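Local coordinates for protein cellulose 1,4-beta-cellobiosidase (Thermobifida fusca, PDB 4JJJ) that probably cleaves cellobiose units from cellulose chains, this piece being its glycoside hydrolase family 48 catalytic module, at residues G325-L330 with R424-L428; V419-E423 with A504-T508; L441-V445 with T508-Y512; A334-V338 with W352-F356. The protein carries 1 engineered substitution. All blocks are in the same frame, centred on the assembly; numbering follows the deposited sequence.

Contact 1 of 4, residues G325-L330 with R424-L428; sequences GYQNVL and RVAQL
Arg424 runs across the amide of Asn328 and ends between the carbonyl oxygens of Gly325 and Gln327; the 116 Å² it buries is the largest share of any residue in the two segments. Its CB meets Asn328 OD1 at 3.9 Å, and CG passes the same amide. CD approaches Gln327 O to 3.3 Å. NE stands 3.4 Å from Asn328 ND2, two donors in packing contact, ND2 being hydrogen-bonded to Gln231; guanidinium and amide planes lie 18° apart. The chain, stretched from CG to NE (chi3 -174°), delivers NH1 to Gly325 O and to Gln327 O, each at 2.9 Å, and it stands above both carbonyl planes. A methionine here would probably leave these two carbonyls, in a buried turn, without the donor that ties them together. The outer nitrogen NH2 turns to Asn224, an engineered residue at the predicted nucleophile position, in a weak hydrogen bond. Tyr326 lines the glycan pocket and touches a bound glucose unit.

Asn328 is the N-cap of helix 329-337, its OD1 accepting from Ala331 N. Beyond it, Val329 CG2 packs 3.8 Å from Leu428 CD2, and Leu330 CG lies 3.6 Å from Gln427 OE1, an oxygen held by Trp235 and Gln231. The contact sets the start of helix 329-337 against helix 416-432, with helix 223-242 touching Leu330 and Arg424, helix 348-365 touching Leu428, and helix 435-450 behind Val425.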
loop_
_atom_site.group_PDB
_atom_site.type_symbol
_atom_site.label_atom_id
_atom_site.label_comp_id
_atom_site.label_asym_id
_atom_site.label_seq_id
_atom_site.Cartn_x
_atom_site.Cartn_y
_atom_site.Cartn_z
ATOM N N GLY A 325 -7.594 2.675 -5.687
ATOM C CA GLY A 325 -6.712 1.492 -5.776
ATOM C C GLY A 325 -6.539 0.766 -4.493
ATOM O O GLY A 325 -6.063 -0.432 -4.537
ATOM N N TYR A 326 -6.843 1.394 -3.369
ATOM C CA TYR A 326 -6.758 0.786 -2.031
ATOM C C TYR A 326 -8.018 0.057 -1.630
ATOM O O TYR A 326 -8.034 -0.729 -0.721
ATOM C CB TYR A 326 -6.415 1.803 -0.924
ATOM C CG TYR A 326 -4.963 2.228 -0.897
ATOM C CD1 TYR A 326 -4.185 2.358 -2.017
ATOM C CD2 TYR A 326 -4.458 2.632 0.335
ATOM C CE1 TYR A 326 -2.881 2.784 -1.915
ATOM C CE2 TYR A 326 -3.131 3.028 0.474
ATOM C CZ TYR A 326 -2.366 3.100 -0.622
ATOM O OH TYR A 326 -1.044 3.463 -0.482
ATOM N N GLN A 327 -9.158 0.412 -2.256
ATOM C CA GLN A 327 -10.393 -0.109 -1.703
ATOM C C GLN A 327 -10.483 -1.611 -1.871
ATOM O O GLN A 327 -9.934 -2.147 -2.839
ATOM C CB GLN A 327 -11.634 0.569 -2.310
ATOM C CG GLN A 327 -11.565 2.120 -2.338
ATOM C CD GLN A 327 -11.210 2.687 -0.949
ATOM O OE1 GLN A 327 -10.139 3.390 -0.845
ATOM N NE2 GLN A 327 -11.858 2.338 0.029
ATOM N N ASN A 328 -11.211 -2.242 -0.972
ATOM C CA ASN A 328 -11.237 -3.686 -0.986
ATOM C C ASN A 328 -12.602 -4.140 -0.580
ATOM O O ASN A 328 -12.865 -4.436 0.588
ATOM C CB ASN A 328 -10.151 -4.280 -0.090
ATOM C CG ASN A 328 -9.874 -5.711 -0.409
ATOM O OD1 ASN A 328 -10.784 -6.481 -0.698
ATOM N ND2 ASN A 328 -8.585 -6.092 -0.412
ATOM N N VAL A 329 -13.437 -4.211 -1.614
ATOM C CA VAL A 329 -14.827 -4.520 -1.341
ATOM C C VAL A 329 -14.969 -5.991 -0.911
ATOM O O VAL A 329 -15.989 -6.357 -0.272
ATOM C CB VAL A 329 -15.683 -4.206 -2.537
ATOM C CG1 VAL A 329 -15.686 -2.684 -2.736
ATOM C CG2 VAL A 329 -15.379 -5.020 -3.779
ATOM N N LEU A 330 -14.015 -6.829 -1.276
ATOM C CA LEU A 330 -14.049 -8.238 -0.860
ATOM C C LEU A 330 -13.712 -8.357 0.597
ATOM O O LEU A 330 -14.474 -9.008 1.333
ATOM C CB LEU A 330 -13.055 -9.039 -1.760
ATOM C CG LEU A 330 -13.005 -10.559 -1.676
ATOM C CD1 LEU A 330 -12.610 -11.038 -0.276
ATOM C CD2 LEU A 330 -14.347 -11.187 -2.072
ATOM N N ARG A 424 -10.556 -7.186 -6.885
ATOM C CA ARG A 424 -11.290 -7.422 -5.673
ATOM C C ARG A 424 -12.820 -7.268 -5.973
ATOM O O ARG A 424 -13.628 -8.027 -5.447
ATOM C CB ARG A 424 -10.891 -6.429 -4.605
ATOM C CG ARG A 424 -9.397 -6.487 -4.198
ATOM C CD ARG A 424 -8.956 -5.132 -3.712
ATOM N NE ARG A 424 -7.533 -5.141 -3.464
ATOM C CZ ARG A 424 -6.725 -4.075 -3.448
ATOM N NH1 ARG A 424 -7.234 -2.909 -3.610
ATOM N NH2 ARG A 424 -5.386 -4.256 -3.354
ATOM N N VAL A 425 -13.144 -6.282 -6.829
ATOM C CA VAL A 425 -14.537 -6.103 -7.298
ATOM C C VAL A 425 -14.991 -7.354 -8.048
ATOM O O VAL A 425 -16.128 -7.809 -7.850
ATOM C CB VAL A 425 -14.648 -4.820 -8.165
ATOM C CG1 VAL A 425 -16.079 -4.635 -8.673
ATOM C CG2 VAL A 425 -14.190 -3.620 -7.323
ATOM N N ALA A 426 -14.139 -7.895 -8.943
ATOM C CA ALA A 426 -14.464 -9.098 -9.648
ATOM C C ALA A 426 -14.610 -10.266 -8.730
ATOM O O ALA A 426 -15.462 -11.171 -8.993
ATOM C CB ALA A 426 -13.434 -9.345 -10.756
ATOM N N GLN A 427 -13.749 -10.353 -7.714
ATOM C CA GLN A 427 -13.854 -11.454 -6.775
ATOM C C GLN A 427 -15.232 -11.375 -6.020
ATOM O O GLN A 427 -15.891 -12.399 -5.870
ATOM C CB GLN A 427 -12.767 -11.475 -5.763
ATOM C CG GLN A 427 -11.410 -11.966 -6.281
ATOM C CD GLN A 427 -10.421 -12.191 -5.129
ATOM O OE1 GLN A 427 -10.618 -11.891 -3.977
ATOM N NE2 GLN A 427 -9.302 -12.693 -5.524
ATOM N N LEU A 428 -15.621 -10.198 -5.579
ATOM C CA LEU A 428 -16.939 -10.044 -4.970
ATOM C C LEU A 428 -18.026 -10.521 -5.895
ATOM O O LEU A 428 -18.965 -11.259 -5.471
ATOM C CB LEU A 428 -17.145 -8.591 -4.553
ATOM C CG LEU A 428 -18.500 -8.298 -3.983
ATOM C CD1 LEU A 428 -18.605 -9.009 -2.594
ATOM C CD2 LEU A 428 -18.692 -6.778 -3.843
#

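Contact 2 of 4, residues V419-E423 with A504-T508; sequences VWNME and ALAKT
Val419 and Ala504 form the apolar centre, with Val419 CG2 only 3.6 Å from Ala504 CB. The two helices belong to the (α/α)6 barrel of this glycosidase family. Over these segments their axes run the same way, 25° apart and 8.7 Å at closest approach, consistent with neighbours in one layer of the barrel. The small Ala504 is consistent with that closeness: its methyl also lies at the edge of the Trp420 indole, near the ring plane, 4.2 Å from CD1. Val419 splits its two branches between partners, CG2 serving Ala504 while CG1 reaches Leu505 CB at 3.8 Å.

Trp420 lines the glycan pocket and touches a bound glucose unit. Its NE1 is hydrogen-bonded to Glu625, and Trp414 and Trp621 meet its ring edge-to-face.

Farther out the contact becomes polar. Glu423 extends straight beyond CG (chi2 -176°) and brings its carboxylate over Lys507, whose bend at chi3 (-75°) folds the ammonium back. NZ lies 2.8 Å from Glu423 OE2 on its syn lone pair, and makes a weaker bond to OE1, closing a buried salt bridge. Lys507 has a second charged mate in Glu625 and a further hydrogen bond to Thr628. A glutamine here, uncharged, would probably leave the Lys507 ammonium without its mate on helix 416-432, with Glu625 as the remaining carboxylate partner. Beside the pair, Thr508 OG1 donates to Ala504 O at 2.9 Å, while Thr508 N reaches that same oxygen from the other face of its plane.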
loop_
_atom_site.group_PDB
_atom_site.type_symbol
_atom_site.label_atom_id
_atom_site.label_comp_id
_atom_site.label_asym_id
_atom_site.label_seq_id
_atom_site.Cartn_x
_atom_site.Cartn_y
_atom_site.Cartn_z
ATOM N N VAL A 419 -6.236 -2.560 -11.680
ATOM C CA VAL A 419 -6.384 -4.029 -11.535
ATOM C C VAL A 419 -6.345 -4.456 -10.110
ATOM O O VAL A 419 -7.031 -5.444 -9.747
ATOM C CB VAL A 419 -5.451 -4.769 -12.479
ATOM C CG1 VAL A 419 -5.886 -4.605 -13.926
ATOM C CG2 VAL A 419 -4.000 -4.377 -12.330
ATOM N N TRP A 420 -5.579 -3.839 -9.265
ATOM C CA TRP A 420 -5.586 -4.242 -7.850
ATOM C C TRP A 420 -7.003 -4.050 -7.250
ATOM O O TRP A 420 -7.557 -4.953 -6.559
ATOM C CB TRP A 420 -4.551 -3.542 -7.068
ATOM C CG TRP A 420 -3.186 -4.059 -7.185
ATOM C CD1 TRP A 420 -2.781 -5.204 -7.758
ATOM C CD2 TRP A 420 -2.020 -3.498 -6.544
ATOM N NE1 TRP A 420 -1.441 -5.356 -7.585
ATOM C CE2 TRP A 420 -0.949 -4.349 -6.812
ATOM C CE3 TRP A 420 -1.822 -2.359 -5.760
ATOM C CZ2 TRP A 420 0.318 -4.125 -6.314
ATOM C CZ3 TRP A 420 -0.541 -2.114 -5.247
ATOM C CH2 TRP A 420 0.501 -2.991 -5.519
ATOM N N ASN A 421 -7.621 -2.883 -7.535
ATOM C CA ASN A 421 -8.998 -2.657 -7.081
ATOM C C ASN A 421 -9.989 -3.552 -7.798
ATOM O O ASN A 421 -10.786 -4.291 -7.164
ATOM C CB ASN A 421 -9.360 -1.207 -7.242
ATOM C CG ASN A 421 -10.841 -0.998 -7.208
ATOM O OD1 ASN A 421 -11.474 -1.463 -6.329
ATOM N ND2 ASN A 421 -11.323 -0.067 -8.045
ATOM N N MET A 422 -9.891 -3.592 -9.101
ATOM C CA MET A 422 -10.876 -4.266 -9.913
ATOM C C MET A 422 -10.907 -5.735 -9.648
ATOM O O MET A 422 -11.971 -6.322 -9.675
ATOM C CB MET A 422 -10.806 -3.998 -11.423
ATOM C CG MET A 422 -12.138 -4.143 -12.153
ATOM S SD MET A 422 -13.531 -3.187 -11.521
ATOM C CE MET A 422 -12.902 -1.509 -11.565
ATOM N N GLU A 423 -9.735 -6.328 -9.424
ATOM C CA GLU A 423 -9.707 -7.806 -9.086
ATOM C C GLU A 423 -10.563 -8.114 -7.834
ATOM O O GLU A 423 -11.268 -9.116 -7.817
ATOM C CB GLU A 423 -8.306 -8.302 -8.833
ATOM C CG GLU A 423 -8.222 -9.825 -8.838
ATOM C CD GLU A 423 -6.863 -10.342 -8.500
ATOM O OE1 GLU A 423 -5.895 -9.857 -9.126
ATOM O OE2 GLU A 423 -6.830 -11.228 -7.660
ATOM N N ALA A 504 -2.668 -9.563 -12.375
ATOM C CA ALA A 504 -3.855 -9.029 -11.761
ATOM C C ALA A 504 -4.920 -8.773 -12.824
ATOM O O ALA A 504 -6.127 -8.960 -12.573
ATOM C CB ALA A 504 -3.498 -7.736 -11.008
ATOM N N LEU A 505 -4.541 -8.328 -14.013
ATOM C CA LEU A 505 -5.488 -8.117 -15.094
ATOM C C LEU A 505 -6.105 -9.475 -15.504
ATOM O O LEU A 505 -7.320 -9.592 -15.633
ATOM C CB LEU A 505 -4.795 -7.426 -16.264
ATOM C CG LEU A 505 -5.666 -7.215 -17.505
ATOM C CD1 LEU A 505 -6.917 -6.433 -17.146
ATOM C CD2 LEU A 505 -4.813 -6.560 -18.582
ATOM N N ALA A 506 -5.285 -10.490 -15.653
ATOM C CA ALA A 506 -5.750 -11.810 -16.010
ATOM C C ALA A 506 -6.765 -12.284 -14.957
ATOM O O ALA A 506 -7.839 -12.836 -15.331
ATOM C CB ALA A 506 -4.653 -12.783 -16.091
ATOM N N LYS A 507 -6.474 -12.109 -13.650
ATOM C CA LYS A 507 -7.420 -12.545 -12.630
ATOM C C LYS A 507 -8.728 -11.790 -12.702
ATOM O O LYS A 507 -9.822 -12.364 -12.544
ATOM C CB LYS A 507 -6.790 -12.481 -11.289
ATOM C CG LYS A 507 -5.779 -13.595 -11.004
ATOM C CD LYS A 507 -5.256 -13.553 -9.619
ATOM C CE LYS A 507 -4.237 -12.428 -9.386
ATOM N NZ LYS A 507 -4.134 -12.055 -7.917
ATOM N N THR A 508 -8.619 -10.476 -12.824
ATOM C CA THR A 508 -9.808 -9.673 -12.881
ATOM C C THR A 508 -10.747 -10.195 -13.955
ATOM O O THR A 508 -11.960 -10.360 -13.722
ATOM C CB THR A 508 -9.444 -8.171 -13.235
ATOM O OG1 THR A 508 -8.659 -7.669 -12.179
ATOM C CG2 THR A 508 -10.633 -7.283 -13.271
#

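Contact 3 of 4, residues L441-V445 with T508-Y512; sequences LDKWV and TLMYY. With CA (calcium ion), chain G.
Tyr512 reaches helix 435-450 with its hydroxyl and with its ring. The hydroxyl donates to Asp442 OD1 at 2.7 Å, meeting that oxygen on its anti side, somewhat out of the carboxylate plane; carboxylate and ring planes are steeply inclined, with OD1 at the ring edge. Val445 covers one face of the ring: CG2 lies 4.0 Å from the centroid and 15° off the normal, a CH-pi contact, while CG1 touches the rim and also meets Leu509 CD2 at 3.7 Å. Leu441 CB approaches the ring obliquely, 3.7 Å from CD1. With CG placed opposite the backbone N (chi1 175°), the phenol is swung off its own helix and into this group.

The two segments come from helices of the (α/α)6 barrel. Over these segments the helix directions differ by 140°, roughly antiparallel, and the axes come no closer than 11.6 Å, so that side chains rather than backbones fill the space between them. At the other end Trp444 CZ3 packs on Thr508 CG2 at 3.7 Å, the two side chains crossing at about a right angle.

In the next shell the other oxygen of Asp442, OD2, binds a calcium ion at 2.2 Å, along with three waters and Glu438. One of these waters donates to OD1 at 2.7 Å, so OD1 is held by both a phenol and a metal-bound water while OD2 takes the metal. Farther back, Gln418 accepts from Trp444 NE1, and Ala521 and Asp518 touch Tyr512.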
loop_
_atom_site.group_PDB
_atom_site.type_symbol
_atom_site.label_atom_id
_atom_site.label_comp_id
_atom_site.label_asym_id
_atom_site.label_seq_id
_atom_site.Cartn_x
_atom_site.Cartn_y
_atom_site.Cartn_z
ATOM N N LEU A 441 -17.899 -3.426 -13.309
ATOM C CA LEU A 441 -17.174 -4.327 -14.174
ATOM C C LEU A 441 -17.643 -4.295 -15.627
ATOM O O LEU A 441 -16.832 -4.305 -16.575
ATOM C CB LEU A 441 -17.367 -5.722 -13.620
ATOM C CG LEU A 441 -16.603 -5.987 -12.348
ATOM C CD1 LEU A 441 -17.181 -7.189 -11.597
ATOM C CD2 LEU A 441 -15.141 -6.267 -12.659
ATOM N N ASP A 442 -18.985 -4.175 -15.849
ATOM C CA ASP A 442 -19.471 -4.204 -17.212
ATOM C C ASP A 442 -18.955 -3.014 -18.013
ATOM O O ASP A 442 -18.888 -3.137 -19.255
ATOM C CB ASP A 442 -21.019 -4.254 -17.192
ATOM C CG ASP A 442 -21.589 -5.659 -16.861
ATOM O OD1 ASP A 442 -20.929 -6.684 -16.830
ATOM O OD2 ASP A 442 -22.836 -5.623 -16.620
ATOM N N LYS A 443 -18.703 -1.882 -17.360
ATOM C CA LYS A 443 -18.116 -0.747 -18.045
ATOM C C LYS A 443 -16.581 -0.759 -18.051
ATOM O O LYS A 443 -15.963 -0.321 -19.010
ATOM C CB LYS A 443 -18.677 0.493 -17.394
ATOM C CG LYS A 443 -18.218 1.759 -18.101
ATOM C CD LYS A 443 -18.908 3.048 -17.662
ATOM C CE LYS A 443 -18.431 4.256 -18.479
ATOM N NZ LYS A 443 -19.196 5.539 -18.178
ATOM N N TRP A 444 -15.969 -1.258 -17.007
ATOM C CA TRP A 444 -14.492 -1.270 -16.944
ATOM C C TRP A 444 -13.844 -2.296 -17.813
ATOM O O TRP A 444 -12.814 -2.040 -18.426
ATOM C CB TRP A 444 -14.048 -1.451 -15.420
ATOM C CG TRP A 444 -12.601 -1.390 -15.175
ATOM C CD1 TRP A 444 -11.903 -0.267 -14.755
ATOM C CD2 TRP A 444 -11.654 -2.434 -15.287
ATOM N NE1 TRP A 444 -10.611 -0.551 -14.617
ATOM C CE2 TRP A 444 -10.385 -1.867 -14.977
ATOM C CE3 TRP A 444 -11.717 -3.760 -15.641
ATOM C CZ2 TRP A 444 -9.219 -2.622 -14.965
ATOM C CZ3 TRP A 444 -10.544 -4.502 -15.679
ATOM C CH2 TRP A 444 -9.339 -3.949 -15.346
ATOM N N VAL A 445 -14.416 -3.505 -17.826
ATOM C CA VAL A 445 -13.810 -4.652 -18.498
ATOM C C VAL A 445 -13.587 -4.392 -20.000
ATOM O O VAL A 445 -12.471 -4.539 -20.461
ATOM C CB VAL A 445 -14.566 -5.964 -18.194
ATOM C CG1 VAL A 445 -14.124 -7.125 -19.095
ATOM C CG2 VAL A 445 -14.342 -6.379 -16.747
ATOM N N THR A 508 -8.619 -10.476 -12.824
ATOM C CA THR A 508 -9.808 -9.673 -12.881
ATOM C C THR A 508 -10.747 -10.195 -13.955
ATOM O O THR A 508 -11.960 -10.360 -13.722
ATOM C CB THR A 508 -9.444 -8.171 -13.235
ATOM O OG1 THR A 508 -8.659 -7.669 -12.179
ATOM C CG2 THR A 508 -10.633 -7.283 -13.271
ATOM N N LEU A 509 -10.184 -10.455 -15.098
ATOM C CA LEU A 509 -10.938 -10.943 -16.251
ATOM C C LEU A 509 -11.528 -12.363 -16.025
ATOM O O LEU A 509 -12.663 -12.621 -16.400
ATOM C CB LEU A 509 -10.054 -10.915 -17.523
ATOM C CG LEU A 509 -9.677 -9.467 -17.979
ATOM C CD1 LEU A 509 -8.687 -9.486 -19.107
ATOM C CD2 LEU A 509 -10.894 -8.686 -18.370
ATOM N N MET A 510 -10.770 -13.215 -15.389
ATOM C CA MET A 510 -11.225 -14.586 -15.089
ATOM C C MET A 510 -12.394 -14.588 -14.103
ATOM O O MET A 510 -13.384 -15.288 -14.379
ATOM C CB MET A 510 -10.071 -15.414 -14.547
ATOM C CG MET A 510 -9.143 -15.903 -15.686
ATOM S SD MET A 510 -7.957 -17.129 -15.108
ATOM C CE MET A 510 -7.029 -16.269 -13.835
ATOM N N TYR A 511 -12.286 -13.868 -12.989
ATOM C CA TYR A 511 -13.396 -13.829 -11.999
ATOM C C TYR A 511 -14.620 -13.305 -12.669
ATOM O O TYR A 511 -15.775 -13.791 -12.450
ATOM C CB TYR A 511 -12.982 -13.028 -10.751
ATOM C CG TYR A 511 -12.017 -13.742 -9.861
ATOM C CD1 TYR A 511 -10.704 -13.348 -9.798
ATOM C CD2 TYR A 511 -12.434 -14.765 -9.019
ATOM C CE1 TYR A 511 -9.842 -14.013 -8.934
ATOM C CE2 TYR A 511 -11.609 -15.454 -8.172
ATOM C CZ TYR A 511 -10.280 -15.124 -8.139
ATOM O OH TYR A 511 -9.371 -15.689 -7.295
ATOM N N TYR A 512 -14.461 -12.212 -13.443
ATOM C CA TYR A 512 -15.601 -11.643 -14.149
ATOM C C TYR A 512 -16.217 -12.597 -15.164
ATOM O O TYR A 512 -17.453 -12.734 -15.250
ATOM C CB TYR A 512 -15.155 -10.394 -14.876
ATOM C CG TYR A 512 -16.233 -9.767 -15.758
ATOM C CD1 TYR A 512 -17.344 -9.085 -15.208
ATOM C CD2 TYR A 512 -16.080 -9.814 -17.122
ATOM C CE1 TYR A 512 -18.329 -8.476 -16.049
ATOM C CE2 TYR A 512 -17.076 -9.250 -17.946
ATOM C CZ TYR A 512 -18.139 -8.578 -17.393
ATOM O OH TYR A 512 -19.011 -7.965 -18.216
HETATM CA CA CA G . -23.994 -7.535 -16.789
HETATM O O HOH W 1 -22.161 -9.060 -16.391
HETATM O O HOH W 2 -23.784 -9.601 -17.930
HETATM O O HOH W 3 -25.852 -7.539 -17.985
#

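Contact 4 of 4, residues A334-V338 with W352-F356; sequences ALSQV and WATSF
Leu335 sets a methyl squarely on the Trp352 indole. CD1 lies over the centre of the six-membered ring, 3.4 Å from its centroid and 16° off the normal, and its distance to CE2 is just 3.3 Å: a tight CH-pi contact. CB rests nearer the other part of the indole, 3.7 Å from CG, so the leucine lies obliquely across one face from pyrrole to benzene. Its second torsion, near extended (chi2 160°), carries CD1 outward over the ring. The indole is also held at its nitrogen, where NE1 donates to Gly260 O.

These segments sit in a helical hairpin within the (α/α)6 fold: helix 329-337 is followed by a loop and then by helix 348-365, and Val338 is the first residue to leave helical geometry at the turn. Small residues meet where the backbones come closest. Ser336 CA and Ala353 CA are 4.8 Å apart, the nearest such pair across the segments. Ser336 presents CB to the backbone, 3.5 Å from Ala353 N, and to Ala353 CB at 3.9 Å.

The serine hydroxyl sits between its own backbone N and carbonyl carbon (chi1 64°), turned back to its helix, where it bonds Ala332 O. It therefore offers Phe356 a packing contact alone, OG lying 4.1 Å from Phe356 CB. The ring of Phe356, approached obliquely by this hydroxyl, also takes part in a cation-pi pair with Arg436. Ser336 O receives Gln342 NE2 from the connecting loop.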
loop_
_atom_site.group_PDB
_atom_site.type_symbol
_atom_site.label_atom_id
_atom_site.label_comp_id
_atom_site.label_asym_id
_atom_site.label_seq_id
_atom_site.Cartn_x
_atom_site.Cartn_y
_atom_site.Cartn_z
ATOM N N ALA A 334 -16.270 -9.516 3.578
ATOM C CA ALA A 334 -15.868 -10.586 4.536
ATOM C C ALA A 334 -16.053 -10.107 5.958
ATOM O O ALA A 334 -16.633 -10.868 6.800
ATOM C CB ALA A 334 -14.457 -11.104 4.304
ATOM N N LEU A 335 -15.513 -8.971 6.257
ATOM C CA LEU A 335 -15.516 -8.438 7.653
ATOM C C LEU A 335 -16.936 -8.121 8.125
ATOM O O LEU A 335 -17.237 -8.216 9.330
ATOM C CB LEU A 335 -14.600 -7.253 7.822
ATOM C CG LEU A 335 -13.122 -7.538 7.727
ATOM C CD1 LEU A 335 -12.380 -6.240 7.427
ATOM C CD2 LEU A 335 -12.587 -8.191 9.025
ATOM N N SER A 336 -17.777 -7.706 7.215
ATOM C CA SER A 336 -19.187 -7.369 7.535
ATOM C C SER A 336 -20.131 -8.567 7.541
ATOM O O SER A 336 -21.066 -8.592 8.355
ATOM C CB SER A 336 -19.723 -6.245 6.674
ATOM O OG SER A 336 -19.805 -6.531 5.315
ATOM N N GLN A 337 -19.893 -9.570 6.706
ATOM C CA GLN A 337 -20.875 -10.645 6.495
ATOM C C GLN A 337 -20.489 -12.100 6.684
ATOM O O GLN A 337 -21.379 -12.962 6.664
ATOM C CB GLN A 337 -21.425 -10.561 5.087
ATOM C CG GLN A 337 -22.299 -9.358 4.907
ATOM C CD GLN A 337 -23.181 -9.429 3.631
ATOM O OE1 GLN A 337 -23.694 -10.499 3.255
ATOM N NE2 GLN A 337 -23.331 -8.319 2.977
ATOM N N VAL A 338 -19.207 -12.380 6.903
ATOM C CA VAL A 338 -18.728 -13.764 7.095
ATOM C C VAL A 338 -18.414 -13.985 8.537
ATOM O O VAL A 338 -17.570 -13.310 9.162
ATOM C CB VAL A 338 -17.471 -13.982 6.263
ATOM C CG1 VAL A 338 -16.942 -15.352 6.500
ATOM C CG2 VAL A 338 -17.786 -13.835 4.784
ATOM N N TRP A 352 -17.777 -1.923 9.269
ATOM C CA TRP A 352 -17.389 -2.599 8.000
ATOM C C TRP A 352 -18.581 -2.739 7.079
ATOM O O TRP A 352 -18.419 -2.658 5.872
ATOM C CB TRP A 352 -16.695 -3.902 8.281
ATOM C CG TRP A 352 -15.226 -3.658 8.558
ATOM C CD1 TRP A 352 -14.587 -3.664 9.784
ATOM C CD2 TRP A 352 -14.272 -3.272 7.628
ATOM N NE1 TRP A 352 -13.255 -3.370 9.621
ATOM C CE2 TRP A 352 -13.047 -3.160 8.283
ATOM C CE3 TRP A 352 -14.310 -3.074 6.233
ATOM C CZ2 TRP A 352 -11.894 -2.839 7.609
ATOM C CZ3 TRP A 352 -13.147 -2.811 5.565
ATOM C CH2 TRP A 352 -11.939 -2.678 6.248
ATOM N N ALA A 353 -19.825 -2.909 7.628
ATOM C CA ALA A 353 -20.997 -2.955 6.731
ATOM C C ALA A 353 -21.230 -1.568 6.081
ATOM O O ALA A 353 -21.479 -1.452 4.847
ATOM C CB ALA A 353 -22.203 -3.403 7.472
ATOM N N THR A 354 -21.002 -0.524 6.857
ATOM C CA THR A 354 -21.099 0.847 6.296
ATOM C C THR A 354 -20.006 1.061 5.247
ATOM O O THR A 354 -20.293 1.551 4.179
ATOM C CB THR A 354 -20.999 1.862 7.410
ATOM O OG1 THR A 354 -22.033 1.616 8.359
ATOM C CG2 THR A 354 -21.112 3.229 6.890
ATOM N N SER A 355 -18.826 0.639 5.578
ATOM C CA SER A 355 -17.676 0.748 4.618
ATOM C C SER A 355 -17.876 -0.049 3.314
ATOM O O SER A 355 -17.522 0.429 2.244
ATOM C CB SER A 355 -16.342 0.336 5.277
ATOM O OG SER A 355 -15.219 0.613 4.445
ATOM N N PHE A 356 -18.402 -1.281 3.418
ATOM C CA PHE A 356 -18.690 -2.097 2.246
ATOM C C PHE A 356 -19.533 -1.289 1.249
ATOM O O PHE A 356 -19.226 -1.173 0.048
ATOM C CB PHE A 356 -19.329 -3.388 2.682
ATOM C CG PHE A 356 -19.758 -4.323 1.580
ATOM C CD1 PHE A 356 -18.926 -4.627 0.532
ATOM C CD2 PHE A 356 -20.982 -4.973 1.604
ATOM C CE1 PHE A 356 -19.292 -5.507 -0.467
ATOM C CE2 PHE A 356 -21.367 -5.869 0.644
ATOM C CZ PHE A 356 -20.523 -6.144 -0.413
#

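In the fold
All four contacts lie within the family 48 catalytic module, in its helical (α/α)6 framework. Contacts 2 and 3 are closest, their centres about 8 Å apart, and share Thr508 of helix 499-516; the centre of contact 1, about 9 Å from that of contact 2, shares helix 416-432 with it. Contact 4, joined to contact 1 through helix 329-337 with centres about 12 Å apart, has both segments between those of contact 1 along the chain; its centre is about 21 and 22 Å from those of contacts 2 and 3. Val419 and Leu505 of contact 2 pack on Trp444 of contact 3, and Phe356 touches Leu428. Tyr326 and Trp420 bring contacts 1 and 2 to the glycan-binding cleft, whereas contact 3 reaches outward to calcium.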